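Local coordinates for protein Cfl (Pectobacterium brasiliense, PDB 7A9J) that acts as a coronafacic acid ligase of the ATP-dependent AMP-binding family, probably activating carboxylic acids for amide bond formation, at residues Asp73-His78 with Ala122-Lys127; Gly464-Ala469 with His497-Ile502. The protein carries 1 engineered substitution. One frame throughout, in Å; residues are numbered along the deposited sequence.

Contact 1: Asp73-His78 with Ala122-Lys127; sequences DRISIH and AYIGDK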
loop_
_atom_site.group_PDB
_atom_site.type_symbol
_atom_site.label_atom_id
_atom_site.label_comp_id
_atom_site.label_asym_id
_atom_site.label_seq_id
_atom_site.Cartn_x
_atom_site.Cartn_y
_atom_site.Cartn_z
ATOM N N ASP A 73 -19.875 9.796 -16.343
ATOM C CA ASP A 73 -18.702 10.393 -16.966
ATOM C C ASP A 73 -17.448 10.053 -16.161
ATOM O O ASP A 73 -17.481 9.974 -14.934
ATOM C CB ASP A 73 -18.844 11.922 -17.043
ATOM C CG ASP A 73 -19.903 12.380 -18.043
ATOM O OD1 ASP A 73 -20.382 11.576 -18.882
ATOM O OD2 ASP A 73 -20.259 13.574 -17.985
ATOM N N ARG A 74 -16.323 9.923 -16.848
ATOM C CA ARG A 74 -15.070 9.522 -16.212
ATOM C C ARG A 74 -14.167 10.741 -16.080
ATOM O O ARG A 74 -13.950 11.472 -17.037
ATOM C CB ARG A 74 -14.402 8.383 -16.999
ATOM C CG ARG A 74 -15.420 7.233 -17.121
ATOM C CD ARG A 74 -14.851 6.088 -17.809
ATOM N NE ARG A 74 -15.767 4.971 -17.919
ATOM C CZ ARG A 74 -15.441 3.845 -18.554
ATOM N NH1 ARG A 74 -14.240 3.748 -19.117
ATOM N NH2 ARG A 74 -16.302 2.834 -18.651
ATOM N N ILE A 75 -13.635 10.948 -14.882
ATOM C CA ILE A 75 -12.780 12.078 -14.583
ATOM C C ILE A 75 -11.417 11.551 -14.156
ATOM O O ILE A 75 -11.318 10.830 -13.156
ATOM C CB ILE A 75 -13.364 12.930 -13.451
ATOM C CG1 ILE A 75 -14.805 13.297 -13.764
ATOM C CG2 ILE A 75 -12.473 14.185 -13.255
ATOM C CD1 ILE A 75 -15.330 14.335 -12.757
ATOM N N SER A 76 -10.369 11.911 -14.906
ATOM C CA SER A 76 -8.997 11.580 -14.498
ATOM C C SER A 76 -8.534 12.585 -13.453
ATOM O O SER A 76 -8.749 13.784 -13.609
ATOM C CB SER A 76 -8.060 11.611 -15.701
ATOM O OG SER A 76 -8.272 10.478 -16.506
ATOM N N ILE A 77 -7.914 12.095 -12.379
ATOM C CA ILE A 77 -7.512 12.933 -11.259
ATOM C C ILE A 77 -6.014 12.759 -11.086
ATOM O O ILE A 77 -5.503 11.627 -11.046
ATOM C CB ILE A 77 -8.253 12.553 -9.961
ATOM C CG1 ILE A 77 -9.767 12.696 -10.161
ATOM C CG2 ILE A 77 -7.837 13.513 -8.857
ATOM C CD1 ILE A 77 -10.579 12.340 -8.924
ATOM N N HIS A 78 -5.325 13.862 -10.940
ATOM C CA HIS A 78 -3.871 13.764 -11.112
ATOM C C HIS A 78 -3.266 14.854 -10.220
ATOM O O HIS A 78 -2.964 15.943 -10.677
ATOM C CB HIS A 78 -3.528 13.930 -12.593
ATOM C CG HIS A 78 -2.077 13.750 -12.949
ATOM N ND1 HIS A 78 -1.448 14.582 -13.865
ATOM C CD2 HIS A 78 -1.169 12.781 -12.638
ATOM C CE1 HIS A 78 -0.205 14.172 -14.047
ATOM N NE2 HIS A 78 -0.020 13.061 -13.352
ATOM N N ALA A 122 -13.072 14.354 -18.512
ATOM C CA ALA A 122 -12.586 15.512 -17.782
ATOM C C ALA A 122 -11.311 15.139 -17.037
ATOM O O ALA A 122 -11.063 13.968 -16.756
ATOM C CB ALA A 122 -13.650 16.054 -16.807
ATOM N N TYR A 123 -10.519 16.163 -16.697
ATOM C CA TYR A 123 -9.284 15.988 -15.931
ATOM C C TYR A 123 -9.257 17.041 -14.814
ATOM O O TYR A 123 -9.602 18.200 -15.049
ATOM C CB TYR A 123 -8.083 16.143 -16.890
ATOM C CG TYR A 123 -6.749 16.327 -16.242
ATOM C CD1 TYR A 123 -6.354 17.585 -15.760
ATOM C CD2 TYR A 123 -5.854 15.274 -16.152
ATOM C CE1 TYR A 123 -5.105 17.782 -15.186
ATOM C CE2 TYR A 123 -4.591 15.441 -15.566
ATOM C CZ TYR A 123 -4.226 16.670 -15.077
ATOM O OH TYR A 123 -2.988 16.937 -14.515
ATOM N N ILE A 124 -8.876 16.625 -13.596
ATOM C CA ILE A 124 -8.618 17.542 -12.479
ATOM C C ILE A 124 -7.213 17.268 -11.953
ATOM O O ILE A 124 -6.894 16.131 -11.585
ATOM C CB ILE A 124 -9.649 17.381 -11.357
ATOM C CG1 ILE A 124 -11.049 17.748 -11.856
ATOM C CG2 ILE A 124 -9.353 18.334 -10.158
ATOM C CD1 ILE A 124 -12.164 17.378 -10.839
ATOM N N GLY A 125 -6.372 18.287 -11.942
ATOM C CA GLY A 125 -5.000 18.121 -11.513
ATOM C C GLY A 125 -4.521 19.342 -10.753
ATOM O O GLY A 125 -5.223 20.359 -10.653
ATOM N N ASP A 126 -3.320 19.229 -10.191
ATOM C CA ASP A 126 -2.695 20.370 -9.546
ATOM C C ASP A 126 -1.588 20.917 -10.411
ATOM O O ASP A 126 -1.282 20.408 -11.506
ATOM C CB ASP A 126 -2.218 20.054 -8.110
ATOM C CG ASP A 126 -1.138 19.001 -8.027
ATOM O OD1 ASP A 126 -0.555 18.617 -9.068
ATOM O OD2 ASP A 126 -0.880 18.526 -6.870
ATOM N N LYS A 127 -1.063 22.066 -9.971
ATOM C CA LYS A 127 -0.147 22.800 -10.818
ATOM C C LYS A 127 1.051 21.945 -11.222
ATOM O O LYS A 127 1.399 21.851 -12.408
ATOM C CB LYS A 127 0.309 24.073 -10.098
ATOM C CG LYS A 127 1.137 24.961 -10.980
ATOM C CD LYS A 127 1.608 26.248 -10.282
ATOM C CE LYS A 127 2.557 27.033 -11.162
ATOM N NZ LYS A 127 3.009 28.318 -10.562
#
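The carbonyl oxygen of Ser76 is gripped twice: Ile124 N donates a nearly straight hydrogen bond of 2.8 Å to Ser76 O (165° at the hydrogen), and Tyr123 CA brings a C-H to the same atom at 3.2 Å. The pair illustrates how a carbonyl in a parallel sheet takes an N-H and a CA-H from the neighbouring strand, here with strands 74-78 and 122-125 in the interior of a five-stranded sheet layered between helices. The pattern recurs one step on, where Ile124 O accepts the N-H of His78 (N to O 2.8 Å) and a weaker C-H from Ile77 CA. Both ends slacken, the bonds Ala122 N to Arg74 O and Asp126 N to His78 O being long and weak.

On the face carrying Ile75, Ile77, Ala122 and Ile124, the CG2 branch of Ile75 does most of the cross-strand touching, meeting Ile124 CD1 at 4.0 Å and Ala122 CB at 4.2 Å. Helix 83-95 covers this face, resting on Ile77 and Ile124. Helix 108-117 covers the other, where Ser76 OG bonds to Ser120 OG.

On that second face, the trans chi1 of Tyr123 (166°) runs its ring along the strand toward His78, whose imidazole stands off the sheet. The rings touch at their margins, neither lying over the other, with planes 65° apart, and Tyr123 CE2 lies against His78 CB at 3.5 Å. Lacking a side chain, Gly125 leaves room beside the phenol, whose OH lies near the imidazole plane and shares a 2.9 Å hydrogen bond with His78 ND1.

Contact 2: Gly464-Ala469 with His497-Ile502; sequences GERIIA and HPSEYI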
loop_
_atom_site.group_PDB
_atom_site.type_symbol
_atom_site.label_atom_id
_atom_site.label_comp_id
_atom_site.label_asym_id
_atom_site.label_seq_id
_atom_site.Cartn_x
_atom_site.Cartn_y
_atom_site.Cartn_z
ATOM N N GLY A 464 20.370 -31.594 -7.601
ATOM C CA GLY A 464 19.346 -30.735 -8.175
ATOM C C GLY A 464 19.597 -29.287 -7.802
ATOM O O GLY A 464 19.898 -28.448 -8.653
ATOM N N GLU A 465 19.502 -29.001 -6.508
ATOM C CA GLU A 465 19.755 -27.676 -5.981
ATOM C C GLU A 465 20.607 -27.771 -4.733
ATOM O O GLU A 465 20.537 -28.755 -3.997
ATOM C CB GLU A 465 18.440 -26.944 -5.568
ATOM C CG GLU A 465 17.513 -26.610 -6.718
ATOM C CD GLU A 465 16.189 -25.979 -6.203
ATOM O OE1 GLU A 465 16.217 -24.859 -5.651
ATOM O OE2 GLU A 465 15.113 -26.599 -6.310
ATOM N N ARG A 466 21.335 -26.698 -4.445
ATOM C CA ARG A 466 22.133 -26.620 -3.229
ATOM C C ARG A 466 21.849 -25.276 -2.579
ATOM O O ARG A 466 21.807 -24.260 -3.278
ATOM C CB ARG A 466 23.612 -26.756 -3.579
ATOM C CG ARG A 466 24.578 -26.642 -2.439
ATOM C CD ARG A 466 25.985 -27.106 -2.902
ATOM N NE ARG A 466 26.445 -26.342 -4.054
ATOM C CZ ARG A 466 27.290 -25.319 -4.008
ATOM N NH1 ARG A 466 27.796 -24.915 -2.844
ATOM N NH2 ARG A 466 27.634 -24.712 -5.145
ATOM N N ILE A 467 21.667 -25.276 -1.253
ATOM C CA ILE A 467 21.270 -24.049 -0.553
ATOM C C ILE A 467 22.484 -23.230 -0.172
ATOM O O ILE A 467 23.416 -23.733 0.464
ATOM C CB ILE A 467 20.433 -24.389 0.690
ATOM C CG1 ILE A 467 19.151 -25.089 0.234
ATOM C CG2 ILE A 467 20.124 -23.101 1.532
ATOM C CD1 ILE A 467 18.303 -25.565 1.408
ATOM N N ILE A 468 22.465 -21.953 -0.548
ATOM C CA ILE A 468 23.524 -21.011 -0.209
ATOM C C ILE A 468 22.950 -19.975 0.751
ATOM O O ILE A 468 21.831 -19.477 0.541
ATOM C CB ILE A 468 24.048 -20.322 -1.484
ATOM C CG1 ILE A 468 24.321 -21.360 -2.596
ATOM C CG2 ILE A 468 25.220 -19.390 -1.139
ATOM C CD1 ILE A 468 25.365 -22.454 -2.270
ATOM N N ALA A 469 23.715 -19.606 1.771
ATOM C CA ALA A 469 23.297 -18.506 2.646
ATOM C C ALA A 469 24.275 -17.353 2.500
ATOM O O ALA A 469 25.479 -17.517 2.752
ATOM C CB ALA A 469 23.238 -18.956 4.112
ATOM N N HIS A 497 19.158 -26.910 5.982
ATOM C CA HIS A 497 20.411 -26.237 6.294
ATOM C C HIS A 497 21.138 -25.793 5.024
ATOM O O HIS A 497 21.293 -26.586 4.083
ATOM C CB HIS A 497 21.351 -27.175 7.060
ATOM C CG HIS A 497 21.034 -27.338 8.517
ATOM N ND1 HIS A 497 19.766 -27.185 9.043
ATOM C CD2 HIS A 497 21.842 -27.630 9.563
ATOM C CE1 HIS A 497 19.805 -27.382 10.349
ATOM N NE2 HIS A 497 21.054 -27.652 10.690
ATOM N N PRO A 498 21.707 -24.597 5.026
ATOM C CA PRO A 498 22.567 -24.188 3.912
ATOM C C PRO A 498 23.717 -25.169 3.771
ATOM O O PRO A 498 24.205 -25.728 4.756
ATOM C CB PRO A 498 23.050 -22.789 4.325
ATOM C CG PRO A 498 21.944 -22.259 5.247
ATOM C CD PRO A 498 21.423 -23.493 5.975
ATOM N N SER A 499 24.084 -25.431 2.531
ATOM C CA SER A 499 25.316 -26.157 2.256
ATOM C C SER A 499 26.558 -25.274 2.291
ATOM O O SER A 499 27.681 -25.802 2.322
ATOM C CB SER A 499 25.205 -26.814 0.887
ATOM O OG SER A 499 24.289 -27.889 0.921
ATOM N N GLU A 500 26.399 -23.959 2.315
ATOM C CA GLU A 500 27.510 -23.047 2.125
ATOM C C GLU A 500 27.132 -21.676 2.655
ATOM O O GLU A 500 25.977 -21.272 2.572
ATOM C CB GLU A 500 27.842 -22.960 0.655
ATOM C CG GLU A 500 28.971 -22.078 0.292
ATOM C CD GLU A 500 29.300 -22.282 -1.174
ATOM O OE1 GLU A 500 29.653 -23.419 -1.554
ATOM O OE2 GLU A 500 29.139 -21.330 -1.949
ATOM N N TYR A 501 28.122 -20.976 3.191
ATOM C CA TYR A 501 27.962 -19.649 3.773
ATOM C C TYR A 501 28.860 -18.675 3.016
ATOM O O TYR A 501 30.052 -18.948 2.826
ATOM C CB TYR A 501 28.328 -19.704 5.274
ATOM C CG TYR A 501 27.386 -20.583 6.043
ATOM C CD1 TYR A 501 26.073 -20.187 6.227
ATOM C CD2 TYR A 501 27.779 -21.807 6.564
ATOM C CE1 TYR A 501 25.175 -20.953 6.911
ATOM C CE2 TYR A 501 26.865 -22.602 7.283
ATOM C CZ TYR A 501 25.556 -22.152 7.432
ATOM O OH TYR A 501 24.590 -22.871 8.094
ATOM N N ILE A 502 28.287 -17.564 2.559
ATOM C CA ILE A 502 29.047 -16.496 1.924
ATOM C C ILE A 502 28.974 -15.285 2.842
ATOM O O ILE A 502 27.908 -14.684 3.004
ATOM C CB ILE A 502 28.518 -16.174 0.521
ATOM C CG1 ILE A 502 28.624 -17.415 -0.381
ATOM C CG2 ILE A 502 29.343 -15.041 -0.119
ATOM C CD1 ILE A 502 28.068 -17.232 -1.789
HETATM O O HOH W 1 21.680 -27.833 0.114
#
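Ala469 CB is a small bump set between two larger shapes, touching Pro498 CG at 3.7 Å and Tyr501 CD1 at an equal 3.7 Å. The methyl meets the tyrosine ring obliquely, and helix 481-491 closes over Pro498 and Tyr501 through Leu488. Two residues earlier, on the same side, Ile467 fills the next hollow: its CG2 reaches Pro498 CA at 3.6 Å, while Ile428, Ile430 and Val455 pack against the same isoleucine.

The reverse face is built differently. Ile468 divides its two branches, CG2 pressing on Ile502 CD1 at 3.6 Å and CD1 running alongside Glu500 to meet its CB. That same CD1 also sits over one face of the Arg466 guanidinium, off centre, near its border, so an apolar knob supports a charged plate. Arg466 gets there by sending CG anti to the backbone N (chi1 178°), which lays CG against Ser499 CB at 3.4 Å, and by bending at chi3. Its NH1 then makes a salt bridge to Glu500 OE1 at 2.7 Å, keeping the oxygen in the guanidinium plane but approaching it from above the carboxylate; the two planes stand 57° apart. Tyr524 OH ties the ion pair further, bonding Arg466 NH2 and Glu500 OE2, and Thr536 OG1 reaches OE1.

A water bridges Ile467 N and Ser499 OG. The backbone bonds straighten along the chain, from Ser499 N to Ile467 O, through Ala469 N to Glu500 O, to a nearly straight 2.8 Å bond from Ile502 N to Ala469 O (172°). Such parallel neighbours are the paired strands of a beta-alpha-beta unit, here strand 464-473, helix 481-491 and strand 500-503 of the C-terminal domain of an AMP-binding enzyme.

How the contacts relate
Contact 1 comes wholly earlier in the sequence, and the chain's centre lies between the two, whose own centres are about 52 Å apart and nearest atoms about 42 Å apart. They share no sheet or helix. The first joins inner strands of an all-parallel five-stranded sheet in the AMP-binding region; the second joins the middle strands of a mixed four-stranded sheet in the C-terminal domain. Strands 74-78 and 122-125 are connected through two helices and the edge strand 98-101, strands 464-473 and 500-503 through helix 481-491 alone, so one principle of alpha/beta folding serves two regions. Neither contact includes a residue of the pocket holding the bound indene carboxylic acid.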